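Local coordinates for NANS (YJHS), A 9-O-acetyl N-acetylneuraminic acid esterase (Escherichia coli O157:H7 EDL933, PDB 3PT5), which removes the 9-O-acetyl group from 9-O-acetyl N-acetylneuraminic acid, acting as a sialic acid-specific esterase of the SGNH hydrolase class, at residues V104-H109 / S315-R319; R51-R57 / A122-P128; D46-I52 / L108-R112; A32-G36 / P80-M86. The contacts are given in a common frame with arbitrary orientation. Numbering follows the deposited sequence.

Interaction 1. Residues V104-H109 / S315-R319; sequences VGQALH and SAARR
An extended run that turns into a helix, 104-109, meets the first helical turn of 315-319. Val104 and Gly105 are extended (phi/psi -117/132 and -119/156), Gln106 bends at -82/-6, and Ala107 to His109 are helical; in 315-319, Arg319 N is bonded to Ser315 O at 3.0 Å. The backbones lie close, with CA-CA separations of 5.4 Å for Val104-Ser315, 4.7 Å for Gln106-Arg318 and 5.7 Å for His109-Arg319. Arg318 (m, t, t) extends along 104-109: its CD packs 3.2 Å from Val104 O, and NH1 donates to Gln106 OE1 at 2.8 Å, a bond made in the guanidinium plane. Gln106 takes chi1 p to present that oxygen. Val104 fills the neighbouring space, CB 3.4 Å from Ser315 OG, whose polar partner is Gly38 O. Arg319, also m, t, t, lays its aliphatic stem across His109: CG sits 3.7 Å from the ring centroid, over the face, a CH-pi contact. Both polar ends then turn to Asp46, through a salt bridge from Arg319 and a hydrogen bond from His109. Arg318 is buried, its guanidinium held by Gln106 OE1, Asn31 O and Phe313 O, while Arg319 also reaches Leu39 O. The contact thus seats the start of helix 315-335 against that of helix 107-114, with Ile322 and Ser323 extending it and Tyr35 meeting Arg318.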
loop_
_atom_site.group_PDB
_atom_site.type_symbol
_atom_site.label_atom_id
_atom_site.label_comp_id
_atom_site.label_asym_id
_atom_site.label_seq_id
_atom_site.Cartn_x
_atom_site.Cartn_y
_atom_site.Cartn_z
ATOM N N VAL A 104 -7.629 7.788 -2.557
ATOM C CA VAL A 104 -6.215 8.036 -2.847
ATOM C C VAL A 104 -5.320 7.187 -1.952
ATOM O O VAL A 104 -5.523 7.155 -0.740
ATOM C CB VAL A 104 -5.883 9.518 -2.626
ATOM C CG1 VAL A 104 -4.407 9.816 -2.832
ATOM C CG2 VAL A 104 -6.720 10.378 -3.605
ATOM N N GLY A 105 -4.334 6.527 -2.562
ATOM C CA GLY A 105 -3.310 5.740 -1.863
ATOM C C GLY A 105 -1.929 6.304 -2.143
ATOM O O GLY A 105 -1.726 6.910 -3.201
ATOM N N GLN A 106 -0.975 6.041 -1.245
ATOM C CA GLN A 106 0.375 6.597 -1.328
ATOM C C GLN A 106 1.336 5.879 -2.263
ATOM O O GLN A 106 2.458 6.350 -2.409
ATOM C CB GLN A 106 1.046 6.650 0.061
ATOM C CG GLN A 106 1.252 5.268 0.737
ATOM C CD GLN A 106 0.084 4.872 1.650
ATOM O OE1 GLN A 106 -1.041 5.347 1.463
ATOM N NE2 GLN A 106 0.347 4.009 2.636
ATOM N N ALA A 107 0.967 4.732 -2.864
ATOM C CA ALA A 107 1.966 3.974 -3.662
ATOM C C ALA A 107 2.511 4.870 -4.793
ATOM O O ALA A 107 3.719 4.891 -5.073
ATOM C CB ALA A 107 1.350 2.717 -4.246
ATOM N N LEU A 108 1.610 5.635 -5.428
ATOM C CA LEU A 108 2.023 6.500 -6.534
ATOM C C LEU A 108 3.067 7.534 -6.087
ATOM O O LEU A 108 4.026 7.809 -6.806
ATOM C CB LEU A 108 0.815 7.209 -7.156
ATOM C CG LEU A 108 1.111 8.274 -8.223
ATOM C CD1 LEU A 108 1.850 7.633 -9.421
ATOM C CD2 LEU A 108 -0.196 8.906 -8.694
ATOM N N HIS A 109 2.861 8.097 -4.904
ATOM C CA HIS A 109 3.701 9.172 -4.379
ATOM C C HIS A 109 5.036 8.681 -3.894
ATOM O O HIS A 109 6.039 9.374 -4.058
ATOM C CB HIS A 109 2.926 9.884 -3.290
ATOM C CG HIS A 109 1.555 10.233 -3.734
ATOM N ND1 HIS A 109 0.460 9.455 -3.425
ATOM C CD2 HIS A 109 1.111 11.188 -4.594
ATOM C CE1 HIS A 109 -0.610 9.958 -4.018
ATOM N NE2 HIS A 109 -0.244 11.007 -4.730
ATOM N N SER A 315 -5.864 11.722 2.154
ATOM C CA SER A 315 -5.196 11.808 0.857
ATOM C C SER A 315 -3.963 12.714 0.925
ATOM O O SER A 315 -2.914 12.378 0.380
ATOM C CB SER A 315 -6.184 12.344 -0.180
ATOM O OG SER A 315 -7.319 11.501 -0.241
ATOM N N ALA A 316 -4.115 13.850 1.610
ATOM C CA ALA A 316 -3.037 14.818 1.813
ATOM C C ALA A 316 -1.853 14.187 2.546
ATOM O O ALA A 316 -0.727 14.400 2.150
ATOM C CB ALA A 316 -3.570 16.005 2.605
ATOM N N ALA A 317 -2.116 13.443 3.628
ATOM C CA ALA A 317 -1.008 12.779 4.356
ATOM C C ALA A 317 -0.280 11.774 3.488
ATOM O O ALA A 317 0.933 11.590 3.591
ATOM C CB ALA A 317 -1.515 12.088 5.604
ATOM N N ARG A 318 -1.034 11.098 2.638
ATOM C CA ARG A 318 -0.435 10.062 1.809
ATOM C C ARG A 318 0.482 10.685 0.756
ATOM O O ARG A 318 1.596 10.218 0.566
ATOM C CB ARG A 318 -1.541 9.231 1.179
ATOM C CG ARG A 318 -2.234 8.406 2.264
ATOM C CD ARG A 318 -3.449 7.704 1.700
ATOM N NE ARG A 318 -4.384 7.263 2.749
ATOM C CZ ARG A 318 -4.316 6.118 3.399
ATOM N NH1 ARG A 318 -3.320 5.277 3.140
ATOM N NH2 ARG A 318 -5.252 5.819 4.330
ATOM N N ARG A 319 0.037 11.782 0.145
ATOM C CA ARG A 319 0.874 12.585 -0.780
ATOM C C ARG A 319 2.071 13.238 -0.144
ATOM O O ARG A 319 3.053 13.564 -0.833
ATOM C CB ARG A 319 0.060 13.727 -1.399
ATOM C CG ARG A 319 -0.978 13.292 -2.359
ATOM C CD ARG A 319 -1.827 14.479 -2.752
ATOM N NE ARG A 319 -3.038 14.007 -3.407
ATOM C CZ ARG A 319 -4.260 14.383 -3.085
ATOM N NH1 ARG A 319 -4.451 15.280 -2.116
ATOM N NH2 ARG A 319 -5.279 13.869 -3.752
#

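Interaction 2. Residues R51-R57 / A122-P128; sequences RIKQLAR and AGILIVP
Leu55 (chi1 m) overlaps two side chains of the partner strand, its CD2 4.2 Å from Leu125 CD2 and its CD1 4.2 Å from Val127 CG1. The backbones run parallel at 29°, their axes approaching to 4.5 Å, and Ile52, Lys53 and Gln54 pair with Ile124, Leu125 and Ile126. The ladder is the regular parallel one: Ile124 N to Arg51 O 3.0 Å, Lys53 N to Ile124 O 2.8 Å, Ile126 N to Lys53 O 2.9 Å and Leu55 N to Ile126 O 3.1 Å. These strands belong to the mainly parallel sheet of the SGNH alpha/beta fold. Helix 107-114 packs on the face carrying Ile52, Ile124 and Ile126, while helix 162-176 meets Leu125. At Gly123 a CB would collide with Arg51 O, which lies 3.2 Å from Gly123 CA. Arginines close both ends: Arg51 NE and NH2 reach Ala122 O at 3.0 and 2.8 Å, and Arg57 NH1 reaches Pro128 O at 2.9 Å while its NH2 forms a salt bridge with Asp166.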
loop_
_atom_site.group_PDB
_atom_site.type_symbol
_atom_site.label_atom_id
_atom_site.label_comp_id
_atom_site.label_asym_id
_atom_site.label_seq_id
_atom_site.Cartn_x
_atom_site.Cartn_y
_atom_site.Cartn_z
ATOM N N ARG A 51 6.939 6.286 -16.600
ATOM C CA ARG A 51 7.946 5.374 -16.096
ATOM C C ARG A 51 7.500 4.636 -14.831
ATOM O O ARG A 51 8.259 3.816 -14.300
ATOM C CB ARG A 51 9.276 6.097 -15.869
ATOM C CG ARG A 51 9.987 6.475 -17.171
ATOM C CD ARG A 51 11.097 7.454 -16.828
ATOM N NE ARG A 51 12.167 6.825 -16.064
ATOM C CZ ARG A 51 13.030 7.497 -15.295
ATOM N NH1 ARG A 51 12.934 8.829 -15.193
ATOM N NH2 ARG A 51 13.989 6.857 -14.630
ATOM N N ILE A 52 6.267 4.897 -14.379
ATOM C CA ILE A 52 5.827 4.369 -13.079
ATOM C C ILE A 52 4.611 3.487 -13.315
ATOM O O ILE A 52 3.571 3.982 -13.763
ATOM C CB ILE A 52 5.452 5.500 -12.121
ATOM C CG1 ILE A 52 6.676 6.378 -11.858
ATOM C CG2 ILE A 52 4.880 4.931 -10.793
ATOM C CD1 ILE A 52 6.410 7.552 -10.963
ATOM N N LYS A 53 4.786 2.209 -13.038
ATOM C CA LYS A 53 3.848 1.141 -13.435
ATOM C C LYS A 53 3.405 0.321 -12.235
ATOM O O LYS A 53 3.936 0.480 -11.123
ATOM C CB LYS A 53 4.509 0.226 -14.475
ATOM C CG LYS A 53 5.027 0.925 -15.688
ATOM C CD LYS A 53 3.897 1.455 -16.562
ATOM C CE LYS A 53 4.482 2.035 -17.856
ATOM N NZ LYS A 53 3.447 2.879 -18.522
ATOM N N GLN A 54 2.383 -0.500 -12.455
ATOM C CA GLN A 54 1.943 -1.455 -11.446
ATOM C C GLN A 54 1.568 -2.742 -12.131
ATOM O O GLN A 54 1.360 -2.761 -13.340
ATOM C CB GLN A 54 0.763 -0.902 -10.626
ATOM C CG GLN A 54 -0.555 -0.718 -11.462
ATOM C CD GLN A 54 -1.687 -0.156 -10.653
ATOM O OE1 GLN A 54 -1.982 -0.661 -9.559
ATOM N NE2 GLN A 54 -2.353 0.897 -11.178
ATOM N N LEU A 55 1.490 -3.817 -11.363
ATOM C CA LEU A 55 0.921 -5.060 -11.870
ATOM C C LEU A 55 -0.588 -5.023 -11.753
ATOM O O LEU A 55 -1.127 -4.870 -10.664
ATOM C CB LEU A 55 1.486 -6.282 -11.146
ATOM C CG LEU A 55 2.944 -6.720 -11.326
ATOM C CD1 LEU A 55 3.103 -8.091 -10.701
ATOM C CD2 LEU A 55 3.361 -6.799 -12.778
ATOM N N ALA A 56 -1.269 -5.180 -12.890
ATOM C CA ALA A 56 -2.742 -5.108 -12.927
ATOM C C ALA A 56 -3.435 -6.242 -12.190
ATOM O O ALA A 56 -2.882 -7.306 -11.984
ATOM C CB ALA A 56 -3.245 -5.086 -14.374
ATOM N N ARG A 57 -4.697 -5.993 -11.835
ATOM C CA ARG A 57 -5.540 -6.975 -11.172
ATOM C C ARG A 57 -6.939 -6.950 -11.770
ATOM O O ARG A 57 -7.500 -8.018 -12.049
ATOM C CB ARG A 57 -5.626 -6.721 -9.660
ATOM C CG ARG A 57 -6.380 -7.826 -8.914
ATOM C CD ARG A 57 -6.480 -7.579 -7.400
ATOM N NE ARG A 57 -5.177 -7.352 -6.774
ATOM C CZ ARG A 57 -4.413 -8.320 -6.285
ATOM N NH1 ARG A 57 -3.240 -8.042 -5.722
ATOM N NH2 ARG A 57 -4.835 -9.578 -6.326
ATOM N N ALA A 122 15.547 3.082 -16.342
ATOM C CA ALA A 122 14.767 2.276 -15.407
ATOM C C ALA A 122 13.441 2.935 -15.075
ATOM O O ALA A 122 13.307 4.175 -15.115
ATOM C CB ALA A 122 15.562 2.060 -14.127
ATOM N N GLY A 123 12.449 2.119 -14.742
ATOM C CA GLY A 123 11.210 2.652 -14.203
ATOM C C GLY A 123 10.984 2.055 -12.816
ATOM O O GLY A 123 11.829 1.357 -12.300
ATOM N N ILE A 124 9.822 2.340 -12.243
ATOM C CA ILE A 124 9.439 1.818 -10.948
ATOM C C ILE A 124 8.183 0.974 -11.190
ATOM O O ILE A 124 7.277 1.425 -11.903
ATOM C CB ILE A 124 9.078 2.957 -9.925
ATOM C CG1 ILE A 124 10.260 3.926 -9.623
ATOM C CG2 ILE A 124 8.509 2.343 -8.649
ATOM C CD1 ILE A 124 11.306 3.376 -8.665
ATOM N N LEU A 125 8.155 -0.225 -10.604
ATOM C CA LEU A 125 7.049 -1.178 -10.765
ATOM C C LEU A 125 6.532 -1.518 -9.392
ATOM O O LEU A 125 7.203 -2.177 -8.612
ATOM C CB LEU A 125 7.477 -2.470 -11.478
ATOM C CG LEU A 125 6.396 -3.549 -11.668
ATOM C CD1 LEU A 125 5.203 -3.019 -12.444
ATOM C CD2 LEU A 125 6.980 -4.802 -12.326
ATOM N N ILE A 126 5.326 -1.035 -9.082
ATOM C CA ILE A 126 4.706 -1.334 -7.789
ATOM C C ILE A 126 3.878 -2.621 -7.912
ATOM O O ILE A 126 3.221 -2.840 -8.931
ATOM C CB ILE A 126 3.788 -0.150 -7.357
ATOM C CG1 ILE A 126 4.621 1.129 -7.115
ATOM C CG2 ILE A 126 2.916 -0.490 -6.150
ATOM C CD1 ILE A 126 5.869 0.998 -6.294
ATOM N N VAL A 127 3.946 -3.459 -6.881
ATOM C CA VAL A 127 3.178 -4.698 -6.801
ATOM C C VAL A 127 2.122 -4.546 -5.658
ATOM O O VAL A 127 2.422 -4.786 -4.507
ATOM C CB VAL A 127 4.095 -5.954 -6.585
ATOM C CG1 VAL A 127 3.273 -7.257 -6.603
ATOM C CG2 VAL A 127 5.204 -6.005 -7.650
ATOM N N PRO A 128 0.892 -4.095 -6.013
ATOM C CA PRO A 128 -0.101 -3.804 -4.981
ATOM C C PRO A 128 -0.826 -5.072 -4.539
ATOM O O PRO A 128 -1.498 -5.733 -5.352
ATOM C CB PRO A 128 -1.019 -2.749 -5.646
ATOM C CG PRO A 128 -0.830 -2.938 -7.102
ATOM C CD PRO A 128 0.437 -3.697 -7.357
#

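Interaction 3. Residues D46-I52 / L108-R112; sequences DAPHPRI and LHIAR
A loop leading into strand 52-55, residues 46-52, is tied by polar groups to one turn of helix, 108-112. The backbones stay apart, with CA-CA distances of 7.2 Å for Asp46-Leu108 and 6.7 Å for Ile52-Ala111. His109 (chi1 m) donates from NE2 to Asp46 OD1 at 2.6 Å; Asp46 OD2 forms a salt bridge with Arg319 NH2 and accepts a hydrogen bond from Leu41 N. Arg112 (chi1 t) brings two donors to one acceptor, NH2 to Ala47 O at 2.6 Å and, weakly, NH1 to Ala47 O at 2.8 Å. A type I turn follows, Ile52 N bonded to His49 O at 3.0 Å, while His49 ND1 accepts Arg51 N at 2.8 Å. Ile52 CG2 makes apolar contact with Ala111 CB at 3.5 Å and Leu108 CD1 at 4.3 Å; Leu108 CD2 lies in van der Waals contact with Asp46 O at 3.3 Å. Both Asp46 oxygens are thus satisfied, the charge met by Arg319, while Arg112 is held by the neutral Ala47 carbonyl.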
loop_
_atom_site.group_PDB
_atom_site.type_symbol
_atom_site.label_atom_id
_atom_site.label_comp_id
_atom_site.label_asym_id
_atom_site.label_seq_id
_atom_site.Cartn_x
_atom_site.Cartn_y
_atom_site.Cartn_z
ATOM N N ASP A 46 -1.168 13.843 -7.988
ATOM C CA ASP A 46 -1.560 12.462 -8.356
ATOM C C ASP A 46 -1.420 12.135 -9.837
ATOM O O ASP A 46 -2.036 11.188 -10.308
ATOM C CB ASP A 46 -2.984 12.093 -7.910
ATOM C CG ASP A 46 -3.239 12.375 -6.442
ATOM O OD1 ASP A 46 -2.278 12.418 -5.640
ATOM O OD2 ASP A 46 -4.412 12.569 -6.087
ATOM N N ALA A 47 -0.592 12.889 -10.561
ATOM C CA ALA A 47 -0.389 12.620 -11.975
ATOM C C ALA A 47 0.349 11.295 -12.182
ATOM O O ALA A 47 1.412 11.065 -11.588
ATOM C CB ALA A 47 0.429 13.765 -12.608
ATOM N N PRO A 48 -0.178 10.427 -13.054
ATOM C CA PRO A 48 0.559 9.212 -13.416
ATOM C C PRO A 48 1.812 9.628 -14.198
ATOM O O PRO A 48 1.864 10.751 -14.693
ATOM C CB PRO A 48 -0.412 8.500 -14.353
ATOM C CG PRO A 48 -1.793 9.060 -13.967
ATOM C CD PRO A 48 -1.494 10.489 -13.717
ATOM N N HIS A 49 2.806 8.751 -14.283
ATOM C CA HIS A 49 4.037 9.046 -15.036
ATOM C C HIS A 49 4.345 7.852 -15.907
ATOM O O HIS A 49 4.128 6.720 -15.478
ATOM C CB HIS A 49 5.196 9.308 -14.069
ATOM C CG HIS A 49 6.458 9.725 -14.754
ATOM N ND1 HIS A 49 7.229 8.849 -15.478
ATOM C CD2 HIS A 49 7.075 10.927 -14.833
ATOM C CE1 HIS A 49 8.272 9.492 -15.979
ATOM N NE2 HIS A 49 8.192 10.756 -15.613
ATOM N N PRO A 50 4.821 8.083 -17.156
ATOM C CA PRO A 50 5.060 6.936 -18.029
ATOM C C PRO A 50 6.082 5.906 -17.550
ATOM O O PRO A 50 6.113 4.790 -18.067
ATOM C CB PRO A 50 5.556 7.575 -19.334
ATOM C CG PRO A 50 5.094 8.957 -19.298
ATOM C CD PRO A 50 5.029 9.370 -17.851
ATOM N N ARG A 51 6.939 6.286 -16.600
ATOM C CA ARG A 51 7.946 5.374 -16.096
ATOM C C ARG A 51 7.500 4.636 -14.831
ATOM O O ARG A 51 8.259 3.816 -14.300
ATOM C CB ARG A 51 9.276 6.097 -15.869
ATOM C CG ARG A 51 9.987 6.475 -17.171
ATOM C CD ARG A 51 11.097 7.454 -16.828
ATOM N NE ARG A 51 12.167 6.825 -16.064
ATOM C CZ ARG A 51 13.030 7.497 -15.295
ATOM N NH1 ARG A 51 12.934 8.829 -15.193
ATOM N NH2 ARG A 51 13.989 6.857 -14.630
ATOM N N ILE A 52 6.267 4.897 -14.379
ATOM C CA ILE A 52 5.827 4.369 -13.079
ATOM C C ILE A 52 4.611 3.487 -13.315
ATOM O O ILE A 52 3.571 3.982 -13.763
ATOM C CB ILE A 52 5.452 5.500 -12.121
ATOM C CG1 ILE A 52 6.676 6.378 -11.858
ATOM C CG2 ILE A 52 4.880 4.931 -10.793
ATOM C CD1 ILE A 52 6.410 7.552 -10.963
ATOM N N LEU A 108 1.610 5.635 -5.428
ATOM C CA LEU A 108 2.023 6.500 -6.534
ATOM C C LEU A 108 3.067 7.534 -6.087
ATOM O O LEU A 108 4.026 7.809 -6.806
ATOM C CB LEU A 108 0.815 7.209 -7.156
ATOM C CG LEU A 108 1.111 8.274 -8.223
ATOM C CD1 LEU A 108 1.850 7.633 -9.421
ATOM C CD2 LEU A 108 -0.196 8.906 -8.694
ATOM N N HIS A 109 2.861 8.097 -4.904
ATOM C CA HIS A 109 3.701 9.172 -4.379
ATOM C C HIS A 109 5.036 8.681 -3.894
ATOM O O HIS A 109 6.039 9.374 -4.058
ATOM C CB HIS A 109 2.926 9.884 -3.290
ATOM C CG HIS A 109 1.555 10.233 -3.734
ATOM N ND1 HIS A 109 0.460 9.455 -3.425
ATOM C CD2 HIS A 109 1.111 11.188 -4.594
ATOM C CE1 HIS A 109 -0.610 9.958 -4.018
ATOM N NE2 HIS A 109 -0.244 11.007 -4.730
ATOM N N ILE A 110 5.045 7.460 -3.361
ATOM C CA ILE A 110 6.328 6.776 -3.060
ATOM C C ILE A 110 7.125 6.613 -4.343
ATOM O O ILE A 110 8.261 7.085 -4.436
ATOM C CB ILE A 110 6.105 5.451 -2.333
ATOM C CG1 ILE A 110 5.517 5.774 -0.962
ATOM C CG2 ILE A 110 7.427 4.673 -2.216
ATOM C CD1 ILE A 110 4.931 4.544 -0.222
ATOM N N ALA A 111 6.489 6.029 -5.357
ATOM C CA ALA A 111 7.103 5.836 -6.649
ATOM C C ALA A 111 7.613 7.151 -7.268
ATOM O O ALA A 111 8.759 7.192 -7.759
ATOM C CB ALA A 111 6.122 5.123 -7.571
ATOM N N ARG A 112 6.796 8.204 -7.261
ATOM C CA ARG A 112 7.203 9.469 -7.864
ATOM C C ARG A 112 8.397 10.042 -7.119
ATOM O O ARG A 112 9.314 10.558 -7.739
ATOM C CB ARG A 112 6.051 10.483 -7.917
ATOM C CG ARG A 112 6.499 11.875 -8.391
ATOM C CD ARG A 112 5.336 12.864 -8.386
ATOM N NE ARG A 112 4.819 13.029 -9.741
ATOM C CZ ARG A 112 3.922 12.237 -10.315
ATOM N NH1 ARG A 112 3.391 11.218 -9.642
ATOM N NH2 ARG A 112 3.553 12.480 -11.566
#

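Interaction 4. Residues A32-G36 / P80-M86; sequences AMAYG and PHDVQDM
Two loops without helix or strand interlock here through methionines. Ala34 is the centre of an inverse gamma turn, and the backbones approach to CA-CA distances of 7.2 Å for Met33-Asp82 and 6.7 Å for Ala34-Met86. Met33 (p, t, m) is the principal bump: its CE enters the hollow between Gln84 and Met86, 3.5 Å from Gln84 O and 3.4 Å from Met86 CG. Met86, coiled as m, m, m, answers by setting its CE over the face of Tyr35, 3.7 Å from the ring centroid, with SD oblique at 4.5 Å in a Met-aromatic contact. The Tyr35 edge completes the fit, OH donating to Gln84 OE1 at 2.7 Å. The small Ala34 side chain occupies the remaining dip, CB 4.1 Å from Pro80 CD. Two waters fill the gap: Asp82 OD2 accepts from both at 2.7 Å; one water accepts from Ala34 N at 3.1 Å, and the other donates weakly to Ala32 O at 3.3 Å. Nearby Ser30 is placed where SGNH hydrolases usually carry their nucleophile. The join sits beyond strand 20-28, beside the end of strand 122-130, whose Cys130 N bonds Asp82 OD1, and near helix 162-176, which meets Val83.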
loop_
_atom_site.group_PDB
_atom_site.type_symbol
_atom_site.label_atom_id
_atom_site.label_comp_id
_atom_site.label_asym_id
_atom_site.label_seq_id
_atom_site.Cartn_x
_atom_site.Cartn_y
_atom_site.Cartn_z
ATOM N N ALA A 32 -2.318 0.911 3.973
ATOM C CA ALA A 32 -1.301 0.657 2.949
ATOM C C ALA A 32 -1.798 1.066 1.560
ATOM O O ALA A 32 -0.997 1.242 0.645
ATOM C CB ALA A 32 -0.920 -0.801 2.922
ATOM N N MET A 33 -3.117 1.203 1.433
ATOM C CA MET A 33 -3.745 1.359 0.127
ATOM C C MET A 33 -4.625 2.598 0.061
ATOM O O MET A 33 -4.517 3.490 0.883
ATOM C CB MET A 33 -4.546 0.097 -0.201
ATOM C CG MET A 33 -5.494 -0.359 0.885
ATOM S SD MET A 33 -6.532 -1.731 0.340
ATOM C CE MET A 33 -7.567 -0.909 -0.888
ATOM N N ALA A 34 -5.511 2.658 -0.933
ATOM C CA ALA A 34 -6.219 3.872 -1.209
ATOM C C ALA A 34 -7.443 4.033 -0.307
ATOM O O ALA A 34 -8.548 3.669 -0.672
ATOM C CB ALA A 34 -6.631 3.883 -2.704
ATOM N N TYR A 35 -7.223 4.572 0.888
ATOM C CA TYR A 35 -8.296 4.927 1.797
ATOM C C TYR A 35 -8.331 6.423 2.094
ATOM O O TYR A 35 -9.109 6.857 2.894
ATOM C CB TYR A 35 -8.236 4.098 3.066
ATOM C CG TYR A 35 -9.036 2.804 2.967
ATOM C CD1 TYR A 35 -8.562 1.733 2.202
ATOM C CD2 TYR A 35 -10.272 2.656 3.612
ATOM C CE1 TYR A 35 -9.251 0.551 2.133
ATOM C CE2 TYR A 35 -10.979 1.463 3.535
ATOM C CZ TYR A 35 -10.460 0.419 2.782
ATOM O OH TYR A 35 -11.195 -0.774 2.730
ATOM N N GLY A 36 -7.517 7.218 1.395
ATOM C CA GLY A 36 -7.665 8.677 1.473
ATOM C C GLY A 36 -8.951 9.132 0.814
ATOM O O GLY A 36 -9.201 8.803 -0.356
ATOM N N PRO A 80 -4.655 2.237 -6.714
ATOM C CA PRO A 80 -4.035 1.067 -7.336
ATOM C C PRO A 80 -4.867 -0.216 -7.343
ATOM O O PRO A 80 -5.945 -0.308 -6.756
ATOM C CB PRO A 80 -2.771 0.840 -6.461
ATOM C CG PRO A 80 -2.488 2.156 -5.818
ATOM C CD PRO A 80 -3.884 2.689 -5.539
ATOM N N HIS A 81 -4.296 -1.226 -7.997
ATOM C CA HIS A 81 -4.887 -2.523 -8.205
ATOM C C HIS A 81 -4.682 -3.483 -7.037
ATOM O O HIS A 81 -4.227 -4.603 -7.187
ATOM C CB HIS A 81 -4.353 -3.094 -9.512
ATOM C CG HIS A 81 -5.085 -2.606 -10.726
ATOM N ND1 HIS A 81 -5.375 -1.278 -10.955
ATOM C CD2 HIS A 81 -5.598 -3.293 -11.776
ATOM C CE1 HIS A 81 -6.033 -1.168 -12.101
ATOM N NE2 HIS A 81 -6.170 -2.376 -12.619
ATOM N N ASP A 82 -5.031 -3.012 -5.849
ATOM C CA ASP A 82 -4.987 -3.877 -4.673
ATOM C C ASP A 82 -6.094 -4.923 -4.732
ATOM O O ASP A 82 -6.966 -4.868 -5.614
ATOM C CB ASP A 82 -5.047 -2.997 -3.424
ATOM C CG ASP A 82 -3.724 -2.201 -3.206
ATOM O OD1 ASP A 82 -2.690 -2.856 -2.955
ATOM O OD2 ASP A 82 -3.711 -0.939 -3.281
ATOM N N VAL A 83 -6.066 -5.885 -3.807
ATOM C CA VAL A 83 -7.054 -6.956 -3.779
ATOM C C VAL A 83 -8.454 -6.389 -3.604
ATOM O O VAL A 83 -9.430 -6.881 -4.218
ATOM C CB VAL A 83 -6.752 -7.943 -2.631
ATOM C CG1 VAL A 83 -7.720 -9.109 -2.645
ATOM C CG2 VAL A 83 -5.303 -8.422 -2.711
ATOM N N GLN A 84 -8.566 -5.362 -2.765
ATOM C CA GLN A 84 -9.806 -4.609 -2.677
ATOM C C GLN A 84 -9.850 -3.440 -3.654
ATOM O O GLN A 84 -8.952 -2.587 -3.668
ATOM C CB GLN A 84 -10.006 -4.093 -1.269
ATOM C CG GLN A 84 -11.371 -3.494 -1.064
ATOM C CD GLN A 84 -11.493 -2.835 0.274
ATOM O OE1 GLN A 84 -10.486 -2.655 0.984
ATOM N NE2 GLN A 84 -12.707 -2.426 0.623
ATOM N N ASP A 85 -10.910 -3.382 -4.455
ATOM C CA ASP A 85 -11.048 -2.373 -5.501
ATOM C C ASP A 85 -11.767 -1.133 -4.979
ATOM O O ASP A 85 -12.970 -1.187 -4.674
ATOM C CB ASP A 85 -11.829 -3.005 -6.680
ATOM C CG ASP A 85 -11.961 -2.086 -7.889
ATOM O OD1 ASP A 85 -11.689 -0.867 -7.800
ATOM O OD2 ASP A 85 -12.386 -2.605 -8.960
ATOM N N MET A 86 -11.021 -0.030 -4.830
ATOM C CA MET A 86 -11.582 1.214 -4.289
ATOM C C MET A 86 -11.931 2.238 -5.372
ATOM O O MET A 86 -12.320 3.362 -5.058
ATOM C CB MET A 86 -10.590 1.862 -3.294
ATOM C CG MET A 86 -10.146 0.971 -2.120
ATOM S SD MET A 86 -11.503 0.371 -1.099
ATOM C CE MET A 86 -11.868 1.878 -0.202
HETATM O O HOH W 1 -1.502 0.414 -2.556
HETATM O O HOH W 2 -5.834 0.783 -3.323
#

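How the interactions relate
The four contacts meet around helix 107-114 and the strand pair 52-55/122-130. Interactions 2 and 3 are closest, about 9 Å centre to centre, and share Arg51 and Ile52; interactions 1 and 3, about 11 Å centre to centre, share Leu108 and His109 on helix 107-114. Interaction 4 lies about 11 Å, centre to centre, from interaction 1, linked by a probable hydrogen bond between Val104 N and Gly36 O, and about 14 Å from interaction 2, linked by probable hydrogen bonds of Gln54 OE1 and Arg57 NE with His81. Along the chain interaction 4 closes before interaction 1 opens, whereas interactions 2, 3 and 4 alternate their segments, so sheet, helix and loops are interwoven, and interaction 1 brings in the C-terminal helix 315-335.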